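PDB 6SMO: Ketoacyl_synth_N domain-containing protein from Photorhabdus luminescens subsp. laumondii, which probably takes part in acyl carrier protein-dependent polyketide chain building as a ketosynthase-like subunit, paired with a ketosynthase-family partner and holding a polyketide-like ligand. Local coordinates for residues S203-P215 with I354-L366. Sequence-based numbering, arbitrary orientation.
Sequences SQKHSEVFGEKQP and IQRFSNQGHVCAL
Phe210 and Phe357 lie face against face where the loop 205-215, following helix 192-204, meets the turn of the β-hairpin formed by strands 351-356 and 362-369, within the thiolase-like fold of the ketoacyl synthases. Their offset stack has ring centroids 3.9 Å apart and planes inclined at 17°. Phe357 CG sits between its backbone N and carbonyl carbon (chi1 40°), which brings CD1 over the middle of the Phe210 ring. Val209 CG1 covers the opposite face, so Phe210 is sandwiched between its own neighbour and the hairpin. Backbone oxygens line its rim: His362 O lies in the ring plane, 3.4 Å from Phe210 CZ, and Ser358 O is also near the edge. Val209 CG2 reaches over the turn, 3.6 Å from Gln360 O, and packs beside Gly361 CA. Asn359 is packed too: with CG anti to the backbone N, its OD1 lies along Ser207, 3.2 Å from Ser207 CA, and is hydrogen-bonded to Tyr283 OH.

Towards solvent the contact thins out. His206 is exposed, its CB pointing away from the hairpin, and adds little.

Within the turn, Ser358 OG accepts from Gly361 N at 3.3 Å, an ST motif, and from His362 N at 3.0 Å; it is also hydrogen-bonded to His362 ND1. At the other edge of that imidazole, NE2 is hydrogen-bonded to Val184 O of the partner chain, linking the turn to the subunit interface, where Gln360 NE2 adds a weak hydrogen bond to Thr172 of that chain. Between the aromatic core and the open side stands one direct hydrogen bond: Ser207 OG donates to Asn359 O at 2.6 Å, with a C=O...donor angle of 129°, while the same hydroxyl oxygen weakly accepts from Phe210 N at 3.3 Å.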
ATOM      1  N   SER C 203     -17.601  -1.031  19.831  1.00 82.82           N
ATOM      2  CA  SER C 203     -17.998  -1.677  21.112  1.00 82.26           C
ATOM      3  C   SER C 203     -19.070  -2.750  20.867  1.00 82.56           C
ATOM      4  O   SER C 203     -18.892  -3.880  21.367  1.00 82.48           O
ATOM      5  CB  SER C 203     -18.474  -0.651  22.109  1.00 82.48           C
ATOM      6  OG  SER C 203     -17.450   0.292  22.391  1.00 81.23           O
ATOM      7  N   GLN C 204     -20.130  -2.408  20.126  1.00 82.46           N
ATOM      8  CA  GLN C 204     -21.338  -3.261  19.935  1.00 80.66           C
ATOM      9  C   GLN C 204     -21.078  -4.355  18.890  1.00 77.61           C
ATOM     10  O   GLN C 204     -21.709  -5.425  19.004  1.00 76.25           O
ATOM     11  CB  GLN C 204     -22.544  -2.415  19.515  1.00 82.15           C
ATOM     12  CG  GLN C 204     -23.059  -1.486  20.610  1.00 83.69           C
ATOM     13  CD  GLN C 204     -22.521  -0.080  20.490  1.00 84.21           C
ATOM     14  OE1 GLN C 204     -22.641   0.565  19.450  1.00 84.95           O
ATOM     15  NE2 GLN C 204     -21.932   0.414  21.567  1.00 83.66           N
ATOM     16  N   LYS C 205     -20.203  -4.100  17.910  1.00 75.36           N
ATOM     17  CA  LYS C 205     -19.954  -5.010  16.755  1.00 73.50           C
ATOM     18  C   LYS C 205     -19.317  -6.317  17.239  1.00 71.49           C
ATOM     19  O   LYS C 205     -18.277  -6.253  17.925  1.00 73.18           O
ATOM     20  CB  LYS C 205     -19.064  -4.341  15.701  1.00 73.11           C
ATOM     21  CG  LYS C 205     -19.809  -3.501  14.674  1.00 73.81           C
ATOM     22  CD  LYS C 205     -18.999  -3.196  13.431  1.00 73.67           C
ATOM     23  CE  LYS C 205     -19.856  -2.778  12.254  1.00 74.05           C
ATOM     24  NZ  LYS C 205     -20.556  -3.933  11.643  1.00 74.14           N
ATOM     25  N   HIS C 206     -19.927  -7.452  16.876  1.00 68.70           N
ATOM     26  CA  HIS C 206     -19.436  -8.830  17.148  1.00 66.18           C
ATOM     27  C   HIS C 206     -18.846  -9.418  15.861  1.00 62.31           C
ATOM     28  O   HIS C 206     -19.237  -8.959  14.768  1.00 61.62           O
ATOM     29  CB  HIS C 206     -20.570  -9.702  17.713  1.00 67.89           C
ATOM     30  CG  HIS C 206     -21.445 -10.315  16.670  1.00 69.64           C
ATOM     31  ND1 HIS C 206     -22.375  -9.581  15.957  1.00 70.67           N
ATOM     32  CD2 HIS C 206     -21.536 -11.584  16.217  1.00 70.10           C
ATOM     33  CE1 HIS C 206     -22.999 -10.373  15.109  1.00 70.80           C
ATOM     34  NE2 HIS C 206     -22.503 -11.608  15.249  1.00 70.75           N
ATOM     35  N   SER C 207     -17.940 -10.390  15.994  1.00 58.88           N
ATOM     36  CA  SER C 207     -17.345 -11.165  14.872  1.00 57.55           C
ATOM     37  C   SER C 207     -18.242 -12.368  14.562  1.00 57.22           C
ATOM     38  O   SER C 207     -18.550 -13.131  15.499  1.00 56.27           O
ATOM     39  CB  SER C 207     -15.933 -11.590  15.190  1.00 56.60           C
ATOM     40  OG  SER C 207     -15.401 -12.410  14.158  1.00 55.43           O
ATOM     41  N   GLU C 208     -18.644 -12.522  13.296  1.00 57.56           N
ATOM     42  CA  GLU C 208     -19.530 -13.618  12.815  1.00 58.31           C
ATOM     43  C   GLU C 208     -18.810 -14.966  12.951  1.00 57.10           C
ATOM     44  O   GLU C 208     -19.508 -15.986  13.119  1.00 58.35           O
ATOM     45  CB  GLU C 208     -19.952 -13.373  11.365  1.00 60.21           C
ATOM     46  CG  GLU C 208     -20.884 -12.184  11.198  1.00 62.38           C
ATOM     47  CD  GLU C 208     -21.245 -11.856   9.759  1.00 64.08           C
ATOM     48  OE1 GLU C 208     -21.315 -10.656   9.429  1.00 65.72           O
ATOM     49  OE2 GLU C 208     -21.458 -12.802   8.972  1.00 65.52           O
ATOM     50  N   VAL C 209     -17.474 -14.967  12.880  1.00 54.88           N
ATOM     51  CA  VAL C 209     -16.619 -16.191  12.957  1.00 54.55           C
ATOM     52  C   VAL C 209     -16.317 -16.506  14.428  1.00 54.05           C
ATOM     53  O   VAL C 209     -16.565 -17.655  14.840  1.00 53.41           O
ATOM     54  CB  VAL C 209     -15.323 -16.026  12.139  1.00 54.12           C
ATOM     55  CG1 VAL C 209     -14.445 -17.268  12.204  1.00 54.15           C
ATOM     56  CG2 VAL C 209     -15.613 -15.660  10.691  1.00 54.15           C
ATOM     57  N   PHE C 210     -15.807 -15.528  15.184  1.00 53.39           N
ATOM     58  CA  PHE C 210     -15.218 -15.721  16.539  1.00 53.58           C
ATOM     59  C   PHE C 210     -16.292 -15.556  17.623  1.00 55.16           C
ATOM     60  O   PHE C 210     -16.424 -16.475  18.457  1.00 56.48           O
ATOM     61  CB  PHE C 210     -14.018 -14.790  16.727  1.00 52.58           C
ATOM     62  CG  PHE C 210     -12.821 -15.192  15.905  1.00 51.54           C
ATOM     63  CD1 PHE C 210     -12.086 -16.322  16.233  1.00 51.35           C
ATOM     64  CD2 PHE C 210     -12.443 -14.465  14.786  1.00 50.84           C
ATOM     65  CE1 PHE C 210     -10.994 -16.706  15.472  1.00 50.57           C
ATOM     66  CE2 PHE C 210     -11.349 -14.850  14.026  1.00 50.40           C
ATOM     67  CZ  PHE C 210     -10.628 -15.971  14.368  1.00 50.06           C
ATOM     68  N   GLY C 211     -17.025 -14.438  17.615  1.00 55.44           N
ATOM     69  CA  GLY C 211     -18.132 -14.167  18.557  1.00 56.27           C
ATOM     70  C   GLY C 211     -18.064 -12.770  19.151  1.00 56.82           C
ATOM     71  O   GLY C 211     -17.630 -11.843  18.439  1.00 55.28           O
ATOM     72  N   GLU C 212     -18.483 -12.627  20.414  1.00 58.15           N
ATOM     73  CA  GLU C 212     -18.625 -11.325  21.123  1.00 59.78           C
ATOM     74  C   GLU C 212     -17.249 -10.819  21.569  1.00 59.99           C
ATOM     75  O   GLU C 212     -16.359 -11.658  21.819  1.00 60.12           O
ATOM     76  CB  GLU C 212     -19.561 -11.471  22.325  1.00 60.46           C
ATOM     77  CG  GLU C 212     -21.007 -11.732  21.940  1.00 61.48           C
ATOM     78  CD  GLU C 212     -21.699 -10.571  21.245  1.00 62.12           C
ATOM     79  OE1 GLU C 212     -22.368 -10.810  20.220  1.00 62.74           O
ATOM     80  OE2 GLU C 212     -21.572  -9.430  21.733  1.00 64.07           O
ATOM     81  N   LYS C 213     -17.099  -9.493  21.668  1.00 60.85           N
ATOM     82  CA  LYS C 213     -15.853  -8.799  22.098  1.00 61.42           C
ATOM     83  C   LYS C 213     -15.829  -8.677  23.626  1.00 62.02           C
ATOM     84  O   LYS C 213     -16.917  -8.579  24.231  1.00 61.47           O
ATOM     85  CB  LYS C 213     -15.766  -7.399  21.479  1.00 61.50           C
ATOM     86  CG  LYS C 213     -15.484  -7.355  19.984  1.00 61.69           C
ATOM     87  CD  LYS C 213     -15.351  -5.945  19.445  1.00 62.52           C
ATOM     88  CE  LYS C 213     -15.005  -5.894  17.973  1.00 62.83           C
ATOM     89  NZ  LYS C 213     -13.585  -6.244  17.727  1.00 63.02           N
ATOM     90  N   GLN C 214     -14.629  -8.671  24.214  1.00 62.91           N
ATOM     91  CA  GLN C 214     -14.394  -8.342  25.646  1.00 63.80           C
ATOM     92  C   GLN C 214     -14.458  -6.826  25.815  1.00 63.06           C
ATOM     93  O   GLN C 214     -14.171  -6.090  24.873  1.00 62.02           O
ATOM     94  CB  GLN C 214     -13.035  -8.868  26.116  1.00 64.89           C
ATOM     95  CG  GLN C 214     -12.966 -10.385  26.227  1.00 65.93           C
ATOM     96  CD  GLN C 214     -11.655 -10.869  26.797  1.00 67.01           C
ATOM     97  OE1 GLN C 214     -10.954 -10.148  27.504  1.00 69.58           O
ATOM     98  NE2 GLN C 214     -11.314 -12.112  26.496  1.00 67.15           N
ATOM     99  N   PRO C 215     -14.849  -6.307  27.003  1.00 63.38           N
ATOM    100  CA  PRO C 215     -14.727  -4.878  27.293  1.00 62.46           C
ATOM    101  C   PRO C 215     -13.253  -4.443  27.278  1.00 60.30           C
ATOM    102  O   PRO C 215     -12.456  -5.073  27.950  1.00 60.45           O
ATOM    103  CB  PRO C 215     -15.333  -4.718  28.699  1.00 63.37           C
ATOM    104  CG  PRO C 215     -16.168  -5.965  28.900  1.00 64.29           C
ATOM    105  CD  PRO C 215     -15.459  -7.050  28.117  1.00 64.11           C
ATOM    106  N   ILE C 354       2.964 -15.888  19.600  1.00 41.88           N
ATOM    107  CA  ILE C 354       1.920 -14.822  19.667  1.00 41.69           C
ATOM    108  C   ILE C 354       0.872 -15.105  18.586  1.00 41.75           C
ATOM    109  O   ILE C 354       1.274 -15.414  17.449  1.00 41.73           O
ATOM    110  CB  ILE C 354       2.557 -13.428  19.494  1.00 41.53           C
ATOM    111  CG1 ILE C 354       3.722 -13.216  20.464  1.00 41.58           C
ATOM    112  CG2 ILE C 354       1.509 -12.332  19.629  1.00 41.49           C
ATOM    113  CD1 ILE C 354       4.856 -12.410  19.883  1.00 41.48           C
ATOM    114  N   GLN C 355      -0.413 -14.999  18.938  1.00 41.82           N
ATOM    115  CA  GLN C 355      -1.558 -15.201  18.010  1.00 42.11           C
ATOM    116  C   GLN C 355      -2.395 -13.920  17.948  1.00 41.81           C
ATOM    117  O   GLN C 355      -2.575 -13.273  19.000  1.00 40.83           O
ATOM    118  CB  GLN C 355      -2.423 -16.381  18.458  1.00 42.76           C
ATOM    119  CG  GLN C 355      -3.394 -16.857  17.385  1.00 43.30           C
ATOM    120  CD  GLN C 355      -4.268 -17.995  17.850  1.00 43.98           C
ATOM    121  OE1 GLN C 355      -4.280 -19.074  17.263  1.00 44.81           O
ATOM    122  NE2 GLN C 355      -5.012 -17.761  18.919  1.00 44.23           N
ATOM    123  N   ARG C 356      -2.871 -13.578  16.747  1.00 41.55           N
ATOM    124  CA  ARG C 356      -3.864 -12.501  16.493  1.00 41.53           C
ATOM    125  C   ARG C 356      -4.828 -12.970  15.399  1.00 41.10           C
ATOM    126  O   ARG C 356      -4.424 -13.815  14.578  1.00 40.77           O
ATOM    127  CB  ARG C 356      -3.169 -11.201  16.073  1.00 41.51           C
ATOM    128  CG  ARG C 356      -2.791 -10.289  17.231  1.00 41.94           C
ATOM    129  CD  ARG C 356      -3.271  -8.869  17.000  1.00 41.75           C
ATOM    130  NE  ARG C 356      -4.725  -8.780  17.051  1.00 41.99           N
ATOM    131  CZ  ARG C 356      -5.446  -7.724  16.678  1.00 41.80           C
ATOM    132  NH1 ARG C 356      -6.765  -7.761  16.775  1.00 42.87           N
ATOM    133  NH2 ARG C 356      -4.856  -6.638  16.205  1.00 41.32           N
ATOM    134  N   PHE C 357      -6.055 -12.446  15.398  1.00 41.30           N
ATOM    135  CA  PHE C 357      -7.056 -12.687  14.325  1.00 41.33           C
ATOM    136  C   PHE C 357      -8.024 -11.504  14.229  1.00 40.93           C
ATOM    137  O   PHE C 357      -8.182 -10.752  15.211  1.00 42.24           O
ATOM    138  CB  PHE C 357      -7.774 -14.025  14.527  1.00 42.02           C
ATOM    139  CG  PHE C 357      -8.148 -14.393  15.940  1.00 42.39           C
ATOM    140  CD1 PHE C 357      -9.299 -13.886  16.525  1.00 42.66           C
ATOM    141  CD2 PHE C 357      -7.384 -15.297  16.664  1.00 42.90           C
ATOM    142  CE1 PHE C 357      -9.657 -14.249  17.815  1.00 43.59           C
ATOM    143  CE2 PHE C 357      -7.744 -15.657  17.953  1.00 43.63           C
ATOM    144  CZ  PHE C 357      -8.879 -15.132  18.526  1.00 43.93           C
ATOM    145  N   SER C 358      -8.643 -11.359  13.055  1.00 39.04           N
ATOM    146  CA  SER C 358      -9.484 -10.203  12.648  1.00 39.01           C
ATOM    147  C   SER C 358     -10.965 -10.512  12.886  1.00 39.64           C
ATOM    148  O   SER C 358     -11.284 -11.655  13.272  1.00 39.75           O
ATOM    149  CB  SER C 358      -9.233  -9.849  11.208  1.00 38.37           C
ATOM    150  OG  SER C 358      -9.778 -10.837  10.345  1.00 38.01           O
ATOM    151  N   ASN C 359     -11.826  -9.519  12.646  1.00 40.05           N
ATOM    152  CA  ASN C 359     -13.305  -9.622  12.757  1.00 40.94           C
ATOM    153  C   ASN C 359     -13.841 -10.491  11.612  1.00 41.50           C
ATOM    154  O   ASN C 359     -14.753 -11.301  11.867  1.00 42.13           O
ATOM    155  CB  ASN C 359     -13.960  -8.238  12.751  1.00 41.40           C
ATOM    156  CG  ASN C 359     -15.419  -8.272  13.151  1.00 42.13           C
ATOM    157  OD1 ASN C 359     -15.742  -8.407  14.329  1.00 43.62           O
ATOM    158  ND2 ASN C 359     -16.308  -8.139  12.179  1.00 42.28           N
ATOM    159  N   GLN C 360     -13.291 -10.326  10.403  1.00 42.12           N
ATOM    160  CA  GLN C 360     -13.747 -11.014   9.162  1.00 42.79           C
ATOM    161  C   GLN C 360     -13.365 -12.499   9.210  1.00 42.54           C
ATOM    162  O   GLN C 360     -14.055 -13.299   8.542  1.00 42.21           O
ATOM    163  CB  GLN C 360     -13.167 -10.325   7.925  1.00 43.40           C
ATOM    164  CG  GLN C 360     -13.761  -8.947   7.664  1.00 44.29           C
ATOM    165  CD  GLN C 360     -15.203  -9.015   7.225  1.00 45.53           C
ATOM    166  OE1 GLN C 360     -16.106  -8.565   7.926  1.00 46.55           O
ATOM    167  NE2 GLN C 360     -15.431  -9.593   6.057  1.00 46.36           N
ATOM    168  N   GLY C 361     -12.305 -12.850   9.949  1.00 41.89           N
ATOM    169  CA  GLY C 361     -11.973 -14.245  10.308  1.00 41.35           C
ATOM    170  C   GLY C 361     -10.587 -14.680   9.856  1.00 40.15           C
ATOM    171  O   GLY C 361     -10.467 -15.830   9.391  1.00 40.52           O
ATOM    172  N   HIS C 362      -9.571 -13.824  10.008  1.00 38.96           N
ATOM    173  CA  HIS C 362      -8.141 -14.170   9.777  1.00 38.30           C
ATOM    174  C   HIS C 362      -7.648 -15.071  10.914  1.00 38.58           C
ATOM    175  O   HIS C 362      -8.333 -15.138  11.947  1.00 39.35           O
ATOM    176  CB  HIS C 362      -7.269 -12.910   9.660  1.00 37.56           C
ATOM    177  CG  HIS C 362      -7.320 -12.256   8.321  1.00 36.81           C
ATOM    178  ND1 HIS C 362      -8.305 -11.350   7.979  1.00 36.73           N
ATOM    179  CD2 HIS C 362      -6.512 -12.363   7.245  1.00 36.31           C
ATOM    180  CE1 HIS C 362      -8.105 -10.932   6.746  1.00 36.52           C
ATOM    181  NE2 HIS C 362      -7.012 -11.539   6.274  1.00 36.22           N
ATOM    182  N   VAL C 363      -6.517 -15.752  10.709  1.00 38.60           N
ATOM    183  CA  VAL C 363      -5.751 -16.477  11.767  1.00 39.20           C
ATOM    184  C   VAL C 363      -4.258 -16.287  11.474  1.00 39.04           C
ATOM    185  O   VAL C 363      -3.751 -16.946  10.544  1.00 39.38           O
ATOM    186  CB  VAL C 363      -6.121 -17.973  11.849  1.00 39.72           C
ATOM    187  CG1 VAL C 363      -5.227 -18.723  12.826  1.00 39.99           C
ATOM    188  CG2 VAL C 363      -7.584 -18.181  12.208  1.00 40.08           C
ATOM    189  N   CYS C 364      -3.597 -15.409  12.234  1.00 38.64           N
ATOM    190  CA  CYS C 364      -2.157 -15.070  12.098  1.00 38.28           C
ATOM    191  C   CYS C 364      -1.433 -15.366  13.416  1.00 37.48           C
ATOM    192  O   CYS C 364      -2.021 -15.113  14.484  1.00 37.35           O
ATOM    193  CB  CYS C 364      -1.980 -13.608  11.707  1.00 39.00           C
ATOM    194  SG  CYS C 364      -2.743 -13.198  10.115  1.00 40.63           S
ATOM    195  N   ALA C 365      -0.207 -15.888  13.336  1.00 36.78           N
ATOM    196  CA  ALA C 365       0.639 -16.217  14.507  1.00 36.79           C
ATOM    197  C   ALA C 365       2.123 -16.157  14.126  1.00 36.45           C
ATOM    198  O   ALA C 365       2.466 -16.548  12.992  1.00 36.05           O
ATOM    199  CB  ALA C 365       0.265 -17.574  15.051  1.00 37.30           C
ATOM    200  N   LEU C 366       2.958 -15.680  15.057  1.00 36.03           N
ATOM    201  CA  LEU C 366       4.438 -15.598  14.931  1.00 35.74           C
ATOM    202  C   LEU C 366       5.082 -16.420  16.052  1.00 35.91           C
ATOM    203  O   LEU C 366       4.511 -16.455  17.161  1.00 35.47           O
ATOM    204  CB  LEU C 366       4.866 -14.128  15.008  1.00 35.23           C
ATOM    205  CG  LEU C 366       4.608 -13.300  13.750  1.00 34.93           C
ATOM    206  CD1 LEU C 366       4.622 -11.813  14.068  1.00 34.77           C
ATOM    207  CD2 LEU C 366       5.627 -13.623  12.667  1.00 34.82           C
TER